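Local coordinates for protein lipase aflb (Neosartorya fumigata, PDB 6IDY) that probably hydrolyses the ester bonds of lipids such as triacylglycerols, as a fungal lipase built on an alpha/beta-hydrolase-type sheet and carrying a bound calcium ion, at residues A[80-85]-A[417-422]; A[147-152]-A[191-196]. All coordinates share one frame; numbering follows the deposited sequence.

Contact 1 and contact 2 lie in separate parts of the chain, their centres about 26 Å apart and their nearest atoms about 10 Å apart, and they share no helix or strand. Contact 1 brings together helices 81-90 and 414-424 from the N-terminal and C-terminal parts of the chain; it is buried, apolar and without a hydrogen bond between its segments. Contact 2, only partly buried, is a short antiparallel pairing at the margin of the central sheet, where strand 147-148 borders strand 190-195. There two backbone hydrogen bonds set the register and a histidine-tryptophan pair lies on one face, whereas the helices of contact 1 meet without any such bond.

Contact 1: A[80-85]-A[417-422]; sequences DFLKMT and IALAEV
Phe81 and Leu419 both hold CG anti to their own backbone N, at chi1 169° and -176°, and so reach across between helices 81-90 and 414-424. Phe81 leads with the far end of its ring. Its CZ comes to 3.7 Å from Leu419 N, which lies at the ring edge and near the ring plane, while CE1 and CZ touch the methyl of Ala418. On the other flank CE2 meets Leu419 CD1 at 3.9 Å. Leu419 CD1 also meets Leu82 CD2 at 3.8 Å, the two leucine side chains running roughly perpendicular. Thr85, one turn beyond Phe81, offers only its methyl: CG2 is anti to the backbone N and rests against Leu419 CB and CD2, 4.1 Å from each. Its OG1 turns back to donate to Phe81 O at 2.7 Å, from above the carbonyl plane; Phe81 O, which also accepts from Thr85 N, is thus gripped twice. OG1 stands above one face of the Phe81 ring, toward its rim. At the helix start Asp80 is the N-cap, its OD1 accepting from Lys83 N at 3.0 Å. The short axes stay 11.0 Å apart and run 128° from parallel, so side chains span the distance. Trp275 meets the Phe81 ring edge-to-face, and Ile36 and Ile40 of helix 31-47 pack on Leu419. With the threonine hydroxyl satisfied inside its own helix, the side chains meet through carbon alone, and the contact rests on the fit of ring and methyl groups with no hydrogen bond between the helices.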
ATOM      1  N   ASP A  80      17.613   0.775   3.813  1.00 23.79           N
ATOM      2  CA  ASP A  80      16.508   1.692   4.084  1.00 23.38           C
ATOM      3  C   ASP A  80      15.860   2.005   2.724  1.00 25.99           C
ATOM      4  O   ASP A  80      16.281   1.423   1.718  1.00 26.42           O
ATOM      5  CB  ASP A  80      16.969   2.951   4.847  1.00 26.07           C
ATOM      6  CG  ASP A  80      18.006   3.841   4.181  1.00 34.48           C
ATOM      7  OD1 ASP A  80      18.397   3.552   3.026  1.00 34.70           O
ATOM      8  OD2 ASP A  80      18.418   4.836   4.810  1.00 41.52           O
ATOM      9  N   PHE A  81      14.850   2.892   2.680  1.00 21.54           N
ATOM     10  CA  PHE A  81      14.152   3.243   1.445  1.00 21.22           C
ATOM     11  C   PHE A  81      15.082   3.756   0.341  1.00 24.88           C
ATOM     12  O   PHE A  81      15.009   3.253  -0.783  1.00 24.23           O
ATOM     13  CB  PHE A  81      13.004   4.243   1.705  1.00 22.75           C
ATOM     14  CG  PHE A  81      12.393   4.854   0.456  1.00 23.93           C
ATOM     15  CD1 PHE A  81      11.655   4.074  -0.431  1.00 25.90           C
ATOM     16  CD2 PHE A  81      12.530   6.211   0.187  1.00 25.39           C
ATOM     17  CE1 PHE A  81      11.077   4.641  -1.570  1.00 26.66           C
ATOM     18  CE2 PHE A  81      11.947   6.777  -0.950  1.00 27.40           C
ATOM     19  CZ  PHE A  81      11.231   5.988  -1.822  1.00 25.54           C
ATOM     20  N   LEU A  82      15.943   4.747   0.665  1.00 21.86           N
ATOM     21  CA  LEU A  82      16.862   5.353  -0.294  1.00 23.88           C
ATOM     22  C   LEU A  82      17.887   4.353  -0.856  1.00 27.41           C
ATOM     23  O   LEU A  82      18.112   4.344  -2.069  1.00 26.85           O
ATOM     24  CB  LEU A  82      17.551   6.617   0.278  1.00 24.98           C
ATOM     25  CG  LEU A  82      16.643   7.807   0.661  1.00 30.16           C
ATOM     26  CD1 LEU A  82      17.452   8.910   1.338  1.00 30.72           C
ATOM     27  CD2 LEU A  82      15.916   8.382  -0.555  1.00 32.71           C
ATOM     28  N   LYS A  83      18.467   3.486   0.009  1.00 23.27           N
ATOM     29  CA  LYS A  83      19.429   2.474  -0.437  1.00 23.62           C
ATOM     30  C   LYS A  83      18.750   1.452  -1.329  1.00 26.93           C
ATOM     31  O   LYS A  83      19.275   1.149  -2.398  1.00 27.22           O
ATOM     32  CB  LYS A  83      20.159   1.792   0.734  1.00 25.81           C
ATOM     33  CG  LYS A  83      21.265   0.842   0.263  1.00 35.73           C
ATOM     34  CD  LYS A  83      22.013   0.187   1.410  1.00 47.45           C
ATOM     35  CE  LYS A  83      23.009  -0.824   0.892  1.00 56.64           C
ATOM     36  NZ  LYS A  83      23.733  -1.511   1.993  1.00 63.16           N
ATOM     37  N   MET A  84      17.573   0.952  -0.914  1.00 23.70           N
ATOM     38  CA  MET A  84      16.791  -0.011  -1.693  1.00 22.80           C
ATOM     39  C   MET A  84      16.503   0.546  -3.102  1.00 27.04           C
ATOM     40  O   MET A  84      16.804  -0.125  -4.083  1.00 25.99           O
ATOM     41  CB  MET A  84      15.487  -0.381  -0.960  1.00 23.86           C
ATOM     42  CG  MET A  84      14.731  -1.531  -1.600  1.00 27.17           C
ATOM     43  SD  MET A  84      15.560  -3.118  -1.422  1.00 31.27           S
ATOM     44  CE  MET A  84      14.849  -4.026  -2.755  1.00 28.09           C
ATOM     45  N   THR A  85      15.986   1.786  -3.187  1.00 25.59           N
ATOM     46  CA  THR A  85      15.630   2.460  -4.449  1.00 26.46           C
ATOM     47  C   THR A  85      16.834   2.630  -5.375  1.00 31.30           C
ATOM     48  O   THR A  85      16.713   2.369  -6.571  1.00 30.88           O
ATOM     49  CB  THR A  85      14.886   3.783  -4.185  1.00 31.58           C
ATOM     50  OG1 THR A  85      13.854   3.542  -3.231  1.00 26.87           O
ATOM     51  CG2 THR A  85      14.261   4.366  -5.449  1.00 32.18           C
ATOM     52  N   ILE A 417       8.815   5.318  -8.473  1.00 23.22           N
ATOM     53  CA  ILE A 417       7.690   6.255  -8.496  1.00 22.12           C
ATOM     54  C   ILE A 417       7.576   6.918  -7.113  1.00 23.82           C
ATOM     55  O   ILE A 417       7.454   8.147  -7.027  1.00 22.86           O
ATOM     56  CB  ILE A 417       6.373   5.557  -8.933  1.00 24.46           C
ATOM     57  CG1 ILE A 417       6.447   5.143 -10.414  1.00 25.80           C
ATOM     58  CG2 ILE A 417       5.161   6.462  -8.670  1.00 23.88           C
ATOM     59  CD1 ILE A 417       5.351   4.183 -10.850  1.00 32.89           C
ATOM     60  N   ALA A 418       7.660   6.099  -6.039  1.00 19.12           N
ATOM     61  CA  ALA A 418       7.591   6.588  -4.662  1.00 18.66           C
ATOM     62  C   ALA A 418       8.638   7.682  -4.406  1.00 23.68           C
ATOM     63  O   ALA A 418       8.294   8.717  -3.831  1.00 23.66           O
ATOM     64  CB  ALA A 418       7.734   5.440  -3.669  1.00 18.43           C
ATOM     65  N   LEU A 419       9.878   7.502  -4.924  1.00 21.12           N
ATOM     66  CA  LEU A 419      10.938   8.495  -4.774  1.00 21.96           C
ATOM     67  C   LEU A 419      10.607   9.785  -5.520  1.00 25.87           C
ATOM     68  O   LEU A 419      10.729  10.862  -4.936  1.00 24.51           O
ATOM     69  CB  LEU A 419      12.320   7.964  -5.205  1.00 22.63           C
ATOM     70  CG  LEU A 419      13.489   8.941  -4.970  1.00 27.39           C
ATOM     71  CD1 LEU A 419      13.692   9.229  -3.483  1.00 26.37           C
ATOM     72  CD2 LEU A 419      14.756   8.445  -5.610  1.00 28.51           C
ATOM     73  N   ALA A 420      10.171   9.668  -6.793  1.00 22.38           N
ATOM     74  CA  ALA A 420       9.781  10.803  -7.624  1.00 22.17           C
ATOM     75  C   ALA A 420       8.666  11.611  -6.952  1.00 25.55           C
ATOM     76  O   ALA A 420       8.793  12.827  -6.852  1.00 25.48           O
ATOM     77  CB  ALA A 420       9.326  10.314  -8.990  1.00 23.15           C
ATOM     78  N   GLU A 421       7.609  10.936  -6.442  1.00 21.62           N
ATOM     79  CA  GLU A 421       6.494  11.596  -5.753  1.00 20.82           C
ATOM     80  C   GLU A 421       6.951  12.324  -4.472  1.00 25.70           C
ATOM     81  O   GLU A 421       6.543  13.467  -4.245  1.00 25.79           O
ATOM     82  CB  GLU A 421       5.363  10.600  -5.441  1.00 21.20           C
ATOM     83  CG  GLU A 421       4.516  10.210  -6.648  1.00 26.28           C
ATOM     84  CD  GLU A 421       3.640  11.301  -7.233  1.00 36.21           C
ATOM     85  OE1 GLU A 421       3.144  12.154  -6.464  1.00 30.09           O
ATOM     86  OE2 GLU A 421       3.454  11.309  -8.468  1.00 36.28           O
ATOM     87  N   VAL A 422       7.799  11.676  -3.654  1.00 22.77           N
ATOM     88  CA  VAL A 422       8.320  12.274  -2.410  1.00 22.70           C
ATOM     89  C   VAL A 422       9.132  13.542  -2.726  1.00 27.96           C
ATOM     90  O   VAL A 422       8.881  14.601  -2.134  1.00 27.75           O
ATOM     91  CB  VAL A 422       9.118  11.255  -1.534  1.00 25.46           C
ATOM     92  CG1 VAL A 422       9.878  11.956  -0.414  1.00 25.09           C
ATOM     93  CG2 VAL A 422       8.190  10.205  -0.938  1.00 24.23           C
TER

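Contact 2: A[147-152]-A[191-196]; sequences IHIPAS and DVVWLN
His148 and Trp194 run alongside each other in the same direction, their side chains on one face of the sheet. The imidazole is nearly parallel to the indole, its plane 13° from that of the five-membered ring, but the centroids are 4.7 Å apart, an offset so large that little of one ring covers the other. His148 CB lies over the five-membered ring, 3.8 Å from its centroid in a CH-pi contact. Farther out, His148 CD2 stands above the six-membered side of the same indole near its rim, 3.3 Å from Trp194 CZ2. Different turns bring the rings together: His148 CG is anti to its backbone N (chi1 -175°), whereas Trp194 CG sits between its own N and C (chi1 50°), which swings the indole back beside the imidazole. Outside partners hold both rings in place, as Asn115 OD1 bonds to His148 ND1 and Leu110 O to Trp194 NE1. Pro150 adds its CG obliquely, 3.9 Å from Trp194 CZ3.

Beneath the rings the two residues form an antiparallel hydrogen-bonded pair. His148 N donates to Trp194 O at 2.8 Å, nearly along the C=O axis, and Trp194 N returns a longer bond of 3.2 Å to His148 O. Ile147 and Leu195 make the adjoining non-hydrogen-bonded pair on the opposite face, CG1 against CD1, where Tyr218 and Val212 of helix 205-223 cover them. Past His148 the pairing stops: Pro150 has no N-H to give, and its CD lies 3.4 Å from Val192 O.

Strand 190-195 pairs along its other side with the parallel strand 161-166, so this is a short antiparallel edge strand added to the mainly parallel sheet of an alpha/beta-hydrolase fold.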
ATOM      1  N   ILE A 147     -12.017   7.137  -7.118  1.00 23.63           N
ATOM      2  CA  ILE A 147     -12.319   5.718  -7.307  1.00 23.11           C
ATOM      3  C   ILE A 147     -12.233   5.312  -8.768  1.00 27.82           C
ATOM      4  O   ILE A 147     -12.981   5.823  -9.596  1.00 28.33           O
ATOM      5  CB  ILE A 147     -13.685   5.313  -6.682  1.00 25.64           C
ATOM      6  CG1 ILE A 147     -13.855   5.886  -5.251  1.00 25.36           C
ATOM      7  CG2 ILE A 147     -13.861   3.785  -6.710  1.00 25.84           C
ATOM      8  CD1 ILE A 147     -15.300   5.955  -4.733  1.00 27.84           C
ATOM      9  N   HIS A 148     -11.346   4.367  -9.075  1.00 24.33           N
ATOM     10  CA  HIS A 148     -11.247   3.836 -10.423  1.00 24.59           C
ATOM     11  C   HIS A 148     -12.058   2.552 -10.463  1.00 27.25           C
ATOM     12  O   HIS A 148     -11.667   1.551  -9.859  1.00 26.68           O
ATOM     13  CB  HIS A 148      -9.794   3.594 -10.860  1.00 25.31           C
ATOM     14  CG  HIS A 148      -9.695   3.156 -12.289  1.00 29.48           C
ATOM     15  ND1 HIS A 148      -9.589   4.076 -13.316  1.00 32.21           N
ATOM     16  CD2 HIS A 148      -9.758   1.914 -12.819  1.00 31.56           C
ATOM     17  CE1 HIS A 148      -9.543   3.363 -14.431  1.00 32.19           C
ATOM     18  NE2 HIS A 148      -9.647   2.058 -14.183  1.00 32.25           N
ATOM     19  N   ILE A 149     -13.213   2.606 -11.134  1.00 23.05           N
ATOM     20  CA  ILE A 149     -14.108   1.464 -11.300  1.00 22.20           C
ATOM     21  C   ILE A 149     -13.875   0.888 -12.704  1.00 27.58           C
ATOM     22  O   ILE A 149     -14.244   1.532 -13.691  1.00 27.68           O
ATOM     23  CB  ILE A 149     -15.601   1.827 -11.041  1.00 24.30           C
ATOM     24  CG1 ILE A 149     -15.804   2.372  -9.606  1.00 23.46           C
ATOM     25  CG2 ILE A 149     -16.513   0.616 -11.312  1.00 23.95           C
ATOM     26  CD1 ILE A 149     -17.177   3.006  -9.323  1.00 27.62           C
ATOM     27  N   PRO A 150     -13.242  -0.301 -12.824  1.00 24.33           N
ATOM     28  CA  PRO A 150     -13.020  -0.876 -14.158  1.00 24.91           C
ATOM     29  C   PRO A 150     -14.343  -1.162 -14.863  1.00 28.01           C
ATOM     30  O   PRO A 150     -15.335  -1.477 -14.204  1.00 26.80           O
ATOM     31  CB  PRO A 150     -12.235  -2.164 -13.859  1.00 26.48           C
ATOM     32  CG  PRO A 150     -11.612  -1.921 -12.497  1.00 29.86           C
ATOM     33  CD  PRO A 150     -12.695  -1.181 -11.771  1.00 25.51           C
ATOM     34  N   ALA A 151     -14.365  -1.017 -16.194  1.00 25.31           N
ATOM     35  CA  ALA A 151     -15.554  -1.258 -17.026  1.00 26.57           C
ATOM     36  C   ALA A 151     -16.122  -2.679 -16.855  1.00 30.56           C
ATOM     37  O   ALA A 151     -17.290  -2.903 -17.163  1.00 30.66           O
ATOM     38  CB  ALA A 151     -15.235  -0.992 -18.489  1.00 27.93           C
ATOM     39  N   SER A 152     -15.304  -3.616 -16.334  1.00 27.10           N
ATOM     40  CA  SER A 152     -15.695  -5.006 -16.091  1.00 27.99           C
ATOM     41  C   SER A 152     -16.368  -5.230 -14.731  1.00 32.16           C
ATOM     42  O   SER A 152     -16.902  -6.319 -14.512  1.00 33.16           O
ATOM     43  CB  SER A 152     -14.499  -5.943 -16.261  1.00 30.19           C
ATOM     44  OG  SER A 152     -13.417  -5.547 -15.438  1.00 34.31           O
ATOM     45  N   ASP A 191     -14.070  -8.643  -7.070  1.00 26.12           N
ATOM     46  CA  ASP A 191     -14.272  -7.654  -8.126  1.00 25.49           C
ATOM     47  C   ASP A 191     -13.555  -6.384  -7.687  1.00 26.26           C
ATOM     48  O   ASP A 191     -14.087  -5.601  -6.899  1.00 24.86           O
ATOM     49  CB  ASP A 191     -15.775  -7.407  -8.323  1.00 27.29           C
ATOM     50  CG  ASP A 191     -16.188  -7.174  -9.758  1.00 33.59           C
ATOM     51  OD1 ASP A 191     -15.314  -6.806 -10.581  1.00 33.57           O
ATOM     52  OD2 ASP A 191     -17.378  -7.354 -10.059  1.00 38.38           O
ATOM     53  N   VAL A 192     -12.323  -6.213  -8.165  1.00 22.40           N
ATOM     54  CA  VAL A 192     -11.453  -5.123  -7.739  1.00 21.81           C
ATOM     55  C   VAL A 192     -11.844  -3.741  -8.279  1.00 27.37           C
ATOM     56  O   VAL A 192     -12.305  -3.585  -9.412  1.00 28.06           O
ATOM     57  CB  VAL A 192      -9.945  -5.402  -8.000  1.00 25.46           C
ATOM     58  CG1 VAL A 192      -9.463  -6.638  -7.233  1.00 25.31           C
ATOM     59  CG2 VAL A 192      -9.621  -5.514  -9.495  1.00 25.87           C
ATOM     60  N   VAL A 193     -11.640  -2.743  -7.422  1.00 23.74           N
ATOM     61  CA  VAL A 193     -11.718  -1.313  -7.703  1.00 23.94           C
ATOM     62  C   VAL A 193     -10.490  -0.746  -7.000  1.00 27.32           C
ATOM     63  O   VAL A 193     -10.027  -1.340  -6.021  1.00 25.48           O
ATOM     64  CB  VAL A 193     -13.037  -0.594  -7.279  1.00 27.60           C
ATOM     65  CG1 VAL A 193     -14.230  -1.083  -8.090  1.00 27.39           C
ATOM     66  CG2 VAL A 193     -13.303  -0.703  -5.780  1.00 26.96           C
ATOM     67  N   TRP A 194      -9.927   0.345  -7.498  1.00 25.46           N
ATOM     68  CA  TRP A 194      -8.790   0.898  -6.766  1.00 25.26           C
ATOM     69  C   TRP A 194      -8.962   2.383  -6.513  1.00 27.91           C
ATOM     70  O   TRP A 194      -9.621   3.096  -7.266  1.00 27.44           O
ATOM     71  CB  TRP A 194      -7.427   0.549  -7.374  1.00 24.16           C
ATOM     72  CG  TRP A 194      -7.288   0.811  -8.836  1.00 26.08           C
ATOM     73  CD1 TRP A 194      -6.859   1.964  -9.422  1.00 29.20           C
ATOM     74  CD2 TRP A 194      -7.454  -0.144  -9.894  1.00 26.55           C
ATOM     75  NE1 TRP A 194      -6.804   1.806 -10.789  1.00 29.75           N
ATOM     76  CE2 TRP A 194      -7.155   0.518 -11.106  1.00 31.49           C
ATOM     77  CE3 TRP A 194      -7.870  -1.487  -9.941  1.00 27.77           C
ATOM     78  CZ2 TRP A 194      -7.229  -0.126 -12.351  1.00 31.39           C
ATOM     79  CZ3 TRP A 194      -7.957  -2.118 -11.170  1.00 30.04           C
ATOM     80  CH2 TRP A 194      -7.644  -1.440 -12.359  1.00 31.46           C
ATOM     81  N   LEU A 195      -8.418   2.824  -5.392  1.00 24.65           N
ATOM     82  CA  LEU A 195      -8.548   4.191  -4.950  1.00 23.79           C
ATOM     83  C   LEU A 195      -7.279   4.977  -5.208  1.00 28.01           C
ATOM     84  O   LEU A 195      -6.267   4.747  -4.559  1.00 27.33           O
ATOM     85  CB  LEU A 195      -8.927   4.173  -3.464  1.00 22.93           C
ATOM     86  CG  LEU A 195      -9.231   5.487  -2.782  1.00 26.82           C
ATOM     87  CD1 LEU A 195     -10.548   6.090  -3.285  1.00 27.64           C
ATOM     88  CD2 LEU A 195      -9.298   5.271  -1.296  1.00 27.42           C
ATOM     89  N   ASN A 196      -7.318   5.891  -6.173  1.00 25.05           N
ATOM     90  CA  ASN A 196      -6.154   6.729  -6.428  1.00 24.71           C
ATOM     91  C   ASN A 196      -6.276   7.946  -5.514  1.00 28.25           C
ATOM     92  O   ASN A 196      -7.040   8.868  -5.813  1.00 28.40           O
ATOM     93  CB  ASN A 196      -6.053   7.117  -7.901  1.00 21.37           C
ATOM     94  CG  ASN A 196      -5.763   5.947  -8.805  1.00 33.38           C
ATOM     95  OD1 ASN A 196      -4.805   5.194  -8.600  1.00 22.85           O
ATOM     96  ND2 ASN A 196      -6.587   5.774  -9.829  1.00 23.57           N
TER